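Local structure of cyclin homolog (Herpesvirus saimiri, 2F2C) at residues 56-60 against 73-77; 183-187 against 245-249; 150-156 against 195-199; 176-181 against 202-206. The protein is a viral D-type cyclin that binds human CDK6 and may contribute to T-cell transformation and proliferation during latent infection. Residues are numbered along the deposited sequence.

Interaction 1: residues 56-60 against 73-77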
loop_
_atom_site.group_PDB
_atom_site.type_symbol
_atom_site.label_atom_id
_atom_site.label_comp_id
_atom_site.label_asym_id
_atom_site.label_seq_id
_atom_site.Cartn_x
_atom_site.Cartn_y
_atom_site.Cartn_z
ATOM N N LEU A 56 -15.563 19.202 -6.155
ATOM C CA LEU A 56 -15.594 17.790 -5.820
ATOM C C LEU A 56 -16.586 17.035 -6.699
ATOM O O LEU A 56 -16.395 15.844 -6.947
ATOM C CB LEU A 56 -15.895 17.582 -4.339
ATOM C CG LEU A 56 -14.798 17.985 -3.348
ATOM C CD1 LEU A 56 -15.212 17.548 -1.948
ATOM C CD2 LEU A 56 -13.438 17.362 -3.718
ATOM N N THR A 57 -17.627 17.729 -7.174
ATOM C CA THR A 57 -18.574 17.176 -8.148
ATOM C C THR A 57 -17.864 16.905 -9.465
ATOM O O THR A 57 -18.065 15.873 -10.083
ATOM C CB THR A 57 -19.760 18.121 -8.345
ATOM O OG1 THR A 57 -20.595 18.070 -7.185
ATOM C CG2 THR A 57 -20.676 17.622 -9.425
ATOM N N TRP A 58 -17.011 17.817 -9.884
ATOM C CA TRP A 58 -16.229 17.592 -11.074
ATOM C C TRP A 58 -15.190 16.487 -10.836
ATOM O O TRP A 58 -15.110 15.532 -11.611
ATOM C CB TRP A 58 -15.581 18.897 -11.499
ATOM C CG TRP A 58 -14.700 18.814 -12.695
ATOM C CD1 TRP A 58 -15.085 18.644 -13.998
ATOM C CD2 TRP A 58 -13.283 18.945 -12.714
ATOM N NE1 TRP A 58 -13.987 18.651 -14.825
ATOM C CE2 TRP A 58 -12.865 18.831 -14.060
ATOM C CE3 TRP A 58 -12.315 19.150 -11.727
ATOM C CZ2 TRP A 58 -11.524 18.909 -14.436
ATOM C CZ3 TRP A 58 -10.982 19.216 -12.096
ATOM C CH2 TRP A 58 -10.596 19.099 -13.439
ATOM N N MET A 59 -14.405 16.597 -9.767
ATOM C CA MET A 59 -13.394 15.580 -9.447
ATOM C C MET A 59 -14.021 14.162 -9.419
ATOM O O MET A 59 -13.460 13.190 -9.960
ATOM C CB MET A 59 -12.727 15.918 -8.115
ATOM C CG MET A 59 -11.922 17.231 -8.108
ATOM S SD MET A 59 -11.239 17.646 -6.452
ATOM C CE MET A 59 -10.309 16.150 -6.032
ATOM N N HIS A 60 -15.208 14.078 -8.809
ATOM C CA HIS A 60 -15.995 12.855 -8.819
ATOM C C HIS A 60 -16.349 12.374 -10.227
ATOM O O HIS A 60 -16.102 11.208 -10.575
ATOM C CB HIS A 60 -17.267 12.992 -7.994
ATOM C CG HIS A 60 -18.050 11.723 -7.916
ATOM N ND1 HIS A 60 -17.866 10.798 -6.911
ATOM C CD2 HIS A 60 -18.990 11.202 -8.741
ATOM C CE1 HIS A 60 -18.672 9.768 -7.108
ATOM N NE2 HIS A 60 -19.363 9.988 -8.213
ATOM N N PHE A 73 -11.005 8.552 -5.430
ATOM C CA PHE A 73 -11.721 9.769 -5.123
ATOM C C PHE A 73 -11.618 10.160 -3.645
ATOM O O PHE A 73 -11.243 11.296 -3.354
ATOM C CB PHE A 73 -13.171 9.740 -5.614
ATOM C CG PHE A 73 -13.915 10.999 -5.334
ATOM C CD1 PHE A 73 -13.511 12.199 -5.906
ATOM C CD2 PHE A 73 -15.003 10.999 -4.475
ATOM C CE1 PHE A 73 -14.201 13.376 -5.649
ATOM C CE2 PHE A 73 -15.694 12.171 -4.221
ATOM C CZ PHE A 73 -15.293 13.357 -4.800
ATOM N N PRO A 74 -11.957 9.270 -2.713
ATOM C CA PRO A 74 -11.786 9.592 -1.310
ATOM C C PRO A 74 -10.394 10.164 -1.021
ATOM O O PRO A 74 -10.281 11.205 -0.341
ATOM C CB PRO A 74 -12.000 8.246 -0.627
ATOM C CG PRO A 74 -13.020 7.624 -1.458
ATOM C CD PRO A 74 -12.571 7.933 -2.878
ATOM N N LEU A 75 -9.359 9.525 -1.568
ATOM C CA LEU A 75 -7.984 9.925 -1.274
ATOM C C LEU A 75 -7.700 11.283 -1.865
ATOM O O LEU A 75 -7.092 12.135 -1.220
ATOM C CB LEU A 75 -6.995 8.892 -1.790
ATOM C CG LEU A 75 -5.550 8.813 -1.306
ATOM C CD1 LEU A 75 -4.665 9.553 -2.244
ATOM C CD2 LEU A 75 -5.361 9.319 0.112
ATOM N N SER A 76 -8.178 11.496 -3.080
ATOM C CA SER A 76 -7.986 12.772 -3.741
ATOM C C SER A 76 -8.721 13.911 -3.011
ATOM O O SER A 76 -8.312 15.060 -3.120
ATOM C CB SER A 76 -8.455 12.673 -5.188
ATOM O OG SER A 76 -9.854 12.950 -5.239
ATOM N N VAL A 77 -9.804 13.593 -2.294
ATOM C CA VAL A 77 -10.492 14.552 -1.421
ATOM C C VAL A 77 -9.650 14.857 -0.175
ATOM O O VAL A 77 -9.493 16.008 0.246
ATOM C CB VAL A 77 -11.863 14.017 -0.982
ATOM C CG1 VAL A 77 -12.480 14.897 0.069
ATOM C CG2 VAL A 77 -12.811 13.939 -2.160
#

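Interaction 2: residues 183-187 against 245-249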
loop_
_atom_site.group_PDB
_atom_site.type_symbol
_atom_site.label_atom_id
_atom_site.label_comp_id
_atom_site.label_asym_id
_atom_site.label_seq_id
_atom_site.Cartn_x
_atom_site.Cartn_y
_atom_site.Cartn_z
ATOM N N LYS A 183 -20.160 9.245 -3.364
ATOM C CA LYS A 183 -20.990 10.411 -3.690
ATOM C C LYS A 183 -21.201 11.319 -2.475
ATOM O O LYS A 183 -21.031 12.531 -2.583
ATOM C CB LYS A 183 -22.316 10.026 -4.335
ATOM C CG LYS A 183 -22.219 9.669 -5.829
ATOM C CD LYS A 183 -23.584 9.789 -6.495
ATOM C CE LYS A 183 -23.524 9.519 -7.994
ATOM N NZ LYS A 183 -23.544 8.073 -8.351
ATOM N N ALA A 184 -21.533 10.738 -1.315
ATOM C CA ALA A 184 -21.713 11.502 -0.061
ATOM C C ALA A 184 -20.559 12.459 0.233
ATOM O O ALA A 184 -20.794 13.607 0.593
ATOM C CB ALA A 184 -21.934 10.560 1.114
ATOM N N LEU A 185 -19.322 11.985 0.039
ATOM C CA LEU A 185 -18.099 12.772 0.290
ATOM C C LEU A 185 -18.022 14.096 -0.468
ATOM O O LEU A 185 -17.122 14.892 -0.211
ATOM C CB LEU A 185 -16.844 11.950 -0.021
ATOM C CG LEU A 185 -16.382 11.034 1.106
ATOM C CD1 LEU A 185 -15.554 9.907 0.585
ATOM C CD2 LEU A 185 -15.613 11.801 2.142
ATOM N N ILE A 186 -18.935 14.315 -1.415
ATOM C CA ILE A 186 -19.035 15.597 -2.114
ATOM C C ILE A 186 -19.530 16.689 -1.153
ATOM O O ILE A 186 -19.085 17.843 -1.211
ATOM C CB ILE A 186 -19.978 15.469 -3.368
ATOM C CG1 ILE A 186 -19.336 14.565 -4.418
ATOM C CG2 ILE A 186 -20.310 16.827 -3.990
ATOM C CD1 ILE A 186 -20.102 14.491 -5.753
ATOM N N GLN A 187 -20.453 16.307 -0.278
ATOM C CA GLN A 187 -21.135 17.242 0.611
ATOM C C GLN A 187 -20.262 17.726 1.795
ATOM O O GLN A 187 -19.541 16.925 2.430
ATOM C CB GLN A 187 -22.434 16.608 1.106
ATOM C CG GLN A 187 -23.690 17.000 0.343
ATOM C CD GLN A 187 -23.442 17.359 -1.106
ATOM O OE1 GLN A 187 -23.555 16.510 -1.989
ATOM N NE2 GLN A 187 -23.099 18.614 -1.353
ATOM N N ALA A 245 -26.595 13.227 2.199
ATOM C CA ALA A 245 -25.495 13.690 1.349
ATOM C C ALA A 245 -25.558 13.058 -0.056
ATOM O O ALA A 245 -25.400 13.755 -1.076
ATOM C CB ALA A 245 -24.161 13.407 2.021
ATOM N N PHE A 246 -25.819 11.751 -0.086
ATOM C CA PHE A 246 -25.978 10.992 -1.324
ATOM C C PHE A 246 -27.124 11.520 -2.197
ATOM O O PHE A 246 -26.957 11.665 -3.400
ATOM C CB PHE A 246 -26.125 9.498 -1.003
ATOM C CG PHE A 246 -26.555 8.656 -2.156
ATOM C CD1 PHE A 246 -25.700 8.429 -3.238
ATOM C CD2 PHE A 246 -27.807 8.056 -2.155
ATOM C CE1 PHE A 246 -26.099 7.629 -4.311
ATOM C CE2 PHE A 246 -28.215 7.260 -3.218
ATOM C CZ PHE A 246 -27.354 7.045 -4.297
ATOM N N SER A 247 -28.266 11.820 -1.582
ATOM C CA SER A 247 -29.387 12.497 -2.262
ATOM C C SER A 247 -28.977 13.793 -2.938
ATOM O O SER A 247 -29.470 14.102 -4.015
ATOM C CB SER A 247 -30.511 12.854 -1.282
ATOM O OG SER A 247 -31.005 11.721 -0.606
ATOM N N LEU A 248 -28.096 14.556 -2.295
ATOM C CA LEU A 248 -27.781 15.922 -2.721
ATOM C C LEU A 248 -26.989 16.024 -4.015
ATOM O O LEU A 248 -26.817 17.123 -4.550
ATOM C CB LEU A 248 -27.059 16.684 -1.601
ATOM C CG LEU A 248 -27.902 17.699 -0.817
ATOM C CD1 LEU A 248 -29.357 17.272 -0.683
ATOM C CD2 LEU A 248 -27.288 17.965 0.550
ATOM N N TYR A 249 -26.507 14.887 -4.503
ATOM C CA TYR A 249 -25.708 14.823 -5.715
ATOM C C TYR A 249 -26.469 15.347 -6.941
ATOM O O TYR A 249 -27.657 15.036 -7.132
ATOM C CB TYR A 249 -25.254 13.380 -5.920
ATOM C CG TYR A 249 -24.508 13.156 -7.196
ATOM C CD1 TYR A 249 -23.152 13.468 -7.295
ATOM C CD2 TYR A 249 -25.156 12.636 -8.315
ATOM C CE1 TYR A 249 -22.459 13.271 -8.485
ATOM C CE2 TYR A 249 -24.475 12.430 -9.496
ATOM C CZ TYR A 249 -23.126 12.749 -9.573
ATOM O OH TYR A 249 -22.453 12.544 -10.753
#

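Interaction 3: residues 150-156 against 195-199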
loop_
_atom_site.group_PDB
_atom_site.type_symbol
_atom_site.label_atom_id
_atom_site.label_comp_id
_atom_site.label_asym_id
_atom_site.label_seq_id
_atom_site.Cartn_x
_atom_site.Cartn_y
_atom_site.Cartn_z
ATOM N N VAL A 150 -6.179 7.074 6.007
ATOM C CA VAL A 150 -7.293 6.148 6.127
ATOM C C VAL A 150 -8.517 6.720 5.370
ATOM O O VAL A 150 -8.954 7.833 5.645
ATOM C CB VAL A 150 -7.645 5.844 7.584
ATOM C CG1 VAL A 150 -8.962 5.091 7.645
ATOM C CG2 VAL A 150 -6.564 5.022 8.221
ATOM N N LEU A 151 -9.037 5.960 4.408
ATOM C CA LEU A 151 -10.175 6.397 3.602
ATOM C C LEU A 151 -11.436 5.730 4.084
ATOM O O LEU A 151 -11.422 4.527 4.372
ATOM C CB LEU A 151 -9.980 5.990 2.147
ATOM C CG LEU A 151 -8.700 6.488 1.527
ATOM C CD1 LEU A 151 -8.636 6.047 0.075
ATOM C CD2 LEU A 151 -8.713 7.994 1.650
ATOM N N ALA A 152 -12.533 6.481 4.120
ATOM C CA ALA A 152 -13.814 5.916 4.529
ATOM C C ALA A 152 -13.905 4.544 3.889
ATOM O O ALA A 152 -14.388 3.574 4.463
ATOM C CB ALA A 152 -14.955 6.789 4.062
ATOM N N THR A 153 -13.357 4.458 2.701
ATOM C CA THR A 153 -13.621 3.345 1.866
ATOM C C THR A 153 -12.811 2.104 2.243
ATOM O O THR A 153 -13.165 0.997 1.847
ATOM C CB THR A 153 -13.459 3.810 0.422
ATOM O OG1 THR A 153 -14.423 3.130 -0.368
ATOM C CG2 THR A 153 -12.154 3.424 -0.145
ATOM N N ASP A 154 -11.752 2.288 3.039
ATOM C CA ASP A 154 -10.904 1.183 3.484
ATOM C C ASP A 154 -11.612 0.341 4.546
ATOM O O ASP A 154 -11.202 -0.799 4.823
ATOM C CB ASP A 154 -9.597 1.679 4.114
ATOM C CG ASP A 154 -8.700 2.475 3.157
ATOM O OD1 ASP A 154 -8.345 1.983 2.048
ATOM O OD2 ASP A 154 -8.237 3.603 3.496
ATOM N N PHE A 155 -12.643 0.906 5.175
ATOM C CA PHE A 155 -13.328 0.218 6.255
ATOM C C PHE A 155 -14.328 -0.812 5.782
ATOM O O PHE A 155 -14.555 -1.777 6.501
ATOM C CB PHE A 155 -14.042 1.191 7.177
ATOM C CG PHE A 155 -13.178 1.751 8.252
ATOM C CD1 PHE A 155 -12.478 2.940 8.053
ATOM C CD2 PHE A 155 -13.081 1.115 9.474
ATOM C CE1 PHE A 155 -11.690 3.461 9.052
ATOM C CE2 PHE A 155 -12.288 1.639 10.474
ATOM C CZ PHE A 155 -11.587 2.802 10.261
ATOM N N LEU A 156 -14.924 -0.617 4.599
ATOM C CA LEU A 156 -16.011 -1.490 4.085
ATOM C C LEU A 156 -15.914 -2.976 4.406
ATOM O O LEU A 156 -16.815 -3.550 5.019
ATOM C CB LEU A 156 -16.180 -1.320 2.584
ATOM C CG LEU A 156 -16.845 -0.001 2.192
ATOM C CD1 LEU A 156 -16.510 0.290 0.752
ATOM C CD2 LEU A 156 -18.352 -0.036 2.414
ATOM N N PRO A 195 -13.544 8.607 9.164
ATOM C CA PRO A 195 -13.720 7.704 8.031
ATOM C C PRO A 195 -14.544 6.471 8.390
ATOM O O PRO A 195 -15.416 6.070 7.619
ATOM C CB PRO A 195 -12.296 7.328 7.633
ATOM C CG PRO A 195 -11.398 8.243 8.381
ATOM C CD PRO A 195 -12.161 9.087 9.306
ATOM N N GLY A 196 -14.293 5.893 9.556
ATOM C CA GLY A 196 -15.008 4.693 9.968
ATOM C C GLY A 196 -16.492 4.961 10.091
ATOM O O GLY A 196 -17.299 4.116 9.739
ATOM N N LEU A 197 -16.861 6.135 10.597
ATOM C CA LEU A 197 -18.273 6.488 10.689
ATOM C C LEU A 197 -18.917 6.692 9.313
ATOM O O LEU A 197 -19.969 6.101 9.032
ATOM C CB LEU A 197 -18.492 7.705 11.590
ATOM C CG LEU A 197 -18.504 7.396 13.089
ATOM C CD1 LEU A 197 -18.564 8.683 13.904
ATOM C CD2 LEU A 197 -19.638 6.428 13.459
ATOM N N ILE A 198 -18.295 7.513 8.461
ATOM C CA ILE A 198 -18.763 7.651 7.080
ATOM C C ILE A 198 -19.065 6.270 6.482
ATOM O O ILE A 198 -20.153 6.040 5.942
ATOM C CB ILE A 198 -17.721 8.361 6.216
ATOM C CG1 ILE A 198 -17.372 9.739 6.780
ATOM C CG2 ILE A 198 -18.202 8.453 4.766
ATOM C CD1 ILE A 198 -16.056 10.278 6.209
ATOM N N CYS A 199 -18.104 5.349 6.614
ATOM C CA CYS A 199 -18.234 3.992 6.097
ATOM C C CYS A 199 -19.386 3.224 6.703
ATOM O O CYS A 199 -20.210 2.722 5.976
ATOM C CB CYS A 199 -16.971 3.188 6.328
ATOM S SG CYS A 199 -17.136 1.571 5.532
#

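Interaction 4: residues 176-181 against 202-206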
loop_
_atom_site.group_PDB
_atom_site.type_symbol
_atom_site.label_atom_id
_atom_site.label_comp_id
_atom_site.label_asym_id
_atom_site.label_seq_id
_atom_site.Cartn_x
_atom_site.Cartn_y
_atom_site.Cartn_z
ATOM N N ALA A 176 -22.185 -1.409 -4.189
ATOM C CA ALA A 176 -23.163 -0.390 -3.824
ATOM C C ALA A 176 -22.651 0.606 -2.757
ATOM O O ALA A 176 -22.793 1.833 -2.913
ATOM C CB ALA A 176 -24.455 -1.044 -3.361
ATOM N N ALA A 177 -22.052 0.091 -1.689
ATOM C CA ALA A 177 -21.660 0.961 -0.596
ATOM C C ALA A 177 -20.525 1.928 -0.931
ATOM O O ALA A 177 -20.536 3.067 -0.453
ATOM C CB ALA A 177 -21.366 0.165 0.672
ATOM N N SER A 178 -19.558 1.506 -1.743
ATOM C CA SER A 178 -18.492 2.438 -2.152
ATOM C C SER A 178 -19.025 3.549 -3.071
ATOM O O SER A 178 -18.600 4.703 -2.961
ATOM C CB SER A 178 -17.263 1.736 -2.760
ATOM O OG SER A 178 -17.579 0.833 -3.795
ATOM N N THR A 179 -19.972 3.207 -3.947
ATOM C CA THR A 179 -20.608 4.202 -4.793
ATOM C C THR A 179 -21.292 5.224 -3.898
ATOM O O THR A 179 -21.079 6.429 -4.046
ATOM C CB THR A 179 -21.645 3.558 -5.721
ATOM O OG1 THR A 179 -21.033 2.516 -6.485
ATOM C CG2 THR A 179 -22.096 4.562 -6.783
ATOM N N THR A 180 -22.103 4.725 -2.968
ATOM C CA THR A 180 -22.765 5.540 -1.953
ATOM C C THR A 180 -21.794 6.406 -1.126
ATOM O O THR A 180 -22.016 7.617 -0.946
ATOM C CB THR A 180 -23.579 4.621 -1.033
ATOM O OG1 THR A 180 -24.533 3.888 -1.812
ATOM C CG2 THR A 180 -24.429 5.438 -0.058
ATOM N N ILE A 181 -20.718 5.803 -0.627
ATOM C CA ILE A 181 -19.742 6.594 0.129
ATOM C C ILE A 181 -19.096 7.688 -0.749
ATOM O O ILE A 181 -19.107 8.869 -0.368
ATOM C CB ILE A 181 -18.707 5.699 0.842
ATOM C CG1 ILE A 181 -19.340 5.057 2.067
ATOM C CG2 ILE A 181 -17.564 6.505 1.311
ATOM C CD1 ILE A 181 -18.840 3.659 2.339
ATOM N N GLY A 202 -22.458 4.540 5.158
ATOM C CA GLY A 202 -22.608 4.072 3.794
ATOM C C GLY A 202 -23.193 2.667 3.735
ATOM O O GLY A 202 -23.959 2.334 2.839
ATOM N N LEU A 203 -22.845 1.848 4.711
ATOM C CA LEU A 203 -23.148 0.438 4.666
ATOM C C LEU A 203 -24.579 0.232 5.111
ATOM O O LEU A 203 -25.325 -0.568 4.522
ATOM C CB LEU A 203 -22.181 -0.316 5.580
ATOM C CG LEU A 203 -21.739 -1.732 5.242
ATOM C CD1 LEU A 203 -21.355 -1.877 3.769
ATOM C CD2 LEU A 203 -20.548 -2.082 6.103
ATOM N N LEU A 204 -24.963 0.972 6.145
ATOM C CA LEU A 204 -26.313 0.888 6.660
ATOM C C LEU A 204 -27.316 1.334 5.612
ATOM O O LEU A 204 -28.330 0.670 5.409
ATOM C CB LEU A 204 -26.471 1.705 7.938
ATOM C CG LEU A 204 -25.762 1.149 9.170
ATOM C CD1 LEU A 204 -25.593 2.248 10.209
ATOM C CD2 LEU A 204 -26.484 -0.062 9.751
ATOM N N THR A 205 -27.023 2.455 4.952
ATOM C CA THR A 205 -27.862 2.995 3.881
ATOM C C THR A 205 -28.101 1.939 2.826
ATOM O O THR A 205 -29.252 1.694 2.431
ATOM C CB THR A 205 -27.159 4.179 3.210
ATOM O OG1 THR A 205 -26.592 5.026 4.214
ATOM C CG2 THR A 205 -28.174 5.073 2.479
ATOM N N THR A 206 -27.006 1.325 2.380
ATOM C CA THR A 206 -27.033 0.304 1.356
ATOM C C THR A 206 -27.904 -0.883 1.780
ATOM O O THR A 206 -28.880 -1.212 1.097
ATOM C CB THR A 206 -25.590 -0.127 1.050
ATOM O OG1 THR A 206 -24.889 0.976 0.461
ATOM C CG2 THR A 206 -25.547 -1.217 -0.019
#

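Interaction 1: residues 56-60 against 73-77
Helices 49-65 and 72-83 are the first two helices of the N-terminal cyclin box, and here they run roughly antiparallel, their short axes 10.7 Å apart at an angle of 146°. So wide a gap has to be filled by large side chains, and Phe73 buries more surface here than any other residue. Its t rotamer (chi1 -179°) carries the ring across to helix 49-65, where CE1 comes within 3.4 Å of the backbone N of His60 and CZ within 3.5 Å of Leu56 O. His60, also t, lays its CB over the Phe73 face, 4.0 Å from the centroid, as a CH-pi contact, and turns its imidazole edge to that same ring in a T-shaped stack with planes at 86° and centroids 5.0 Å apart. Met59 takes m, t, p: its CB meets the ring edge at CE1 of Phe73 (3.8 Å), and the final p turn sets Met59 CE 3.3 Å from Ser76 OG. That hydroxyl, in the p rotamer, is hydrogen-bonded to Phe73 O (2.9 Å) within its own helix. Leu56, m and t, points toward helix 72-83 and places CD2 3.8 Å from CG2 of Val77. No hydrogen bond crosses the interface. Val102 of helix 94-109 packs on Met59 and Ser76, while Cys182 and Lys183 of helix 170-184, from the second cyclin repeat, touch His60.

Interaction 2: residues 183-187 against 245-249
Both segments are places where a helix gives way to loop. Ala184 to Gln187 form a type I beta turn, closed by Gln187 N to Ala184 O (2.9 Å), and Gln187 becomes extended (phi/psi -75/136); Tyr249 makes the same change (-60/137) after helix 232-247. The backbones come close, with the CA atoms of Ala184 and Phe246 4.5 Å apart. Small side chains are consistent with this: Ala245 points toward the other segment, its CB 3.7 Å from CB of the sideways-pointing Ala184. Lys183 stretches its chain over the Tyr249 ring, CE sitting 3.5 Å from the centroid as a CH-pi contact and NZ 4.9 Å from it in a cation-pi interaction. The edge of that ring receives Ile186, CD1 to CD1 of Tyr249 at 3.6 Å, while Lys183 CB meets the Phe246 ring edge at CD1 (3.9 Å). Gln187 OE1 lies 3.5 Å from Leu248 CB. No hydrogen bond crosses between these two helix ends of the second cyclin repeat. Helix 49-65 of the first repeat lies alongside: Thr53 and Thr57 touch Ile186, and His60 touches Lys183, whose NZ makes a long, weak ion pair with Glu64.

Interaction 3: residues 150-156 against 195-199
In the second cyclin box of this two-repeat fold, segment 150-156, the loop leading into helix 156-162, lies against the first turn of helix 195-208. The backbones come nearest at Ala152, with Ala152 CA 3.9 Å from Pro195 CA. Ala152 CA also makes a CA-H...O contact with Pro195 O (3.5 Å), and its small CB lies 3.7 Å from Ile198 CG2. The Pro195 ring is the bump at the helix start, its CB 4.0 Å from Val150 CG1 and 4.2 Å from Phe155 CE1. Next to it the bare backbone of Gly196 forms a flat hollow for the Phe155 ring: Gly196 CA lies 3.6 Å from the ring centroid, and a CB on Gly196 would be tight against Phe155 CZ. Asp154 forms a salt bridge with Arg109 and a long, weak ion pair with a basic side chain of the CDK6 chain. One helical turn beyond Pro195, Cys199 wedges between Phe155 and Leu156, with SG 3.5 Å from Phe155 CB and 3.7 Å from Leu156 CG.

Interaction 4: residues 176-181 against 202-206
Gly202 opens the crossing where helix 195-208 meets helix 170-184: its CA lies 5.3 Å from that of Ile181 and 3.8 Å from Ile181 CG1, and a CB here would clash with that atom. Leu203 starts out away from helix 170-184, but its side chain bends back so that CD1 reaches Ala177 CB at 3.7 Å. These are two helices of the second cyclin box, the five-helix repeat of cyclins, and their segment axes cross at 120° with a closest approach of only 8.6 Å, as the glycine and alanines permit. Thr205 gives a looser contact, its CB 4.4 Å from Thr180 CG2, and its hydroxyl is hydrogen-bonded to Gly201 O in its own helix. Thr206, last in line, sits against Ala176 through its CG2, 3.5 Å from Ala176 CB, and brings OG1 within 3.4 Å of Ala177 CA. Its OG1 is bonded back to Gly202 O (2.9 Å), just as Thr180 OG1 is to Ala176 O (2.9 Å).

Overall arrangement
From the N terminus, interaction 1 comes first: it closes a short helix-to-helix connection inside the N-terminal cyclin box and is complete before the other three begin. Those lie in the second repeat and cross one another. Interaction 3 opens at segment 150-156, the loop leading into helix 156-162; interaction 4 opens on helix 170-184, and interaction 2 at the end of that same helix. Helix 195-208 then closes interaction 3 and, farther along, interaction 4, while interaction 2 waits for the end of helix 232-247, spanning 57 residues. Leu156 packs on Ala177, Ile181 and Leu203, joining interactions 3 and 4. Between the repeats, interaction 1 touches interaction 2 through Thr57 and Ile186, and interaction 3 through Leu75 and Leu151.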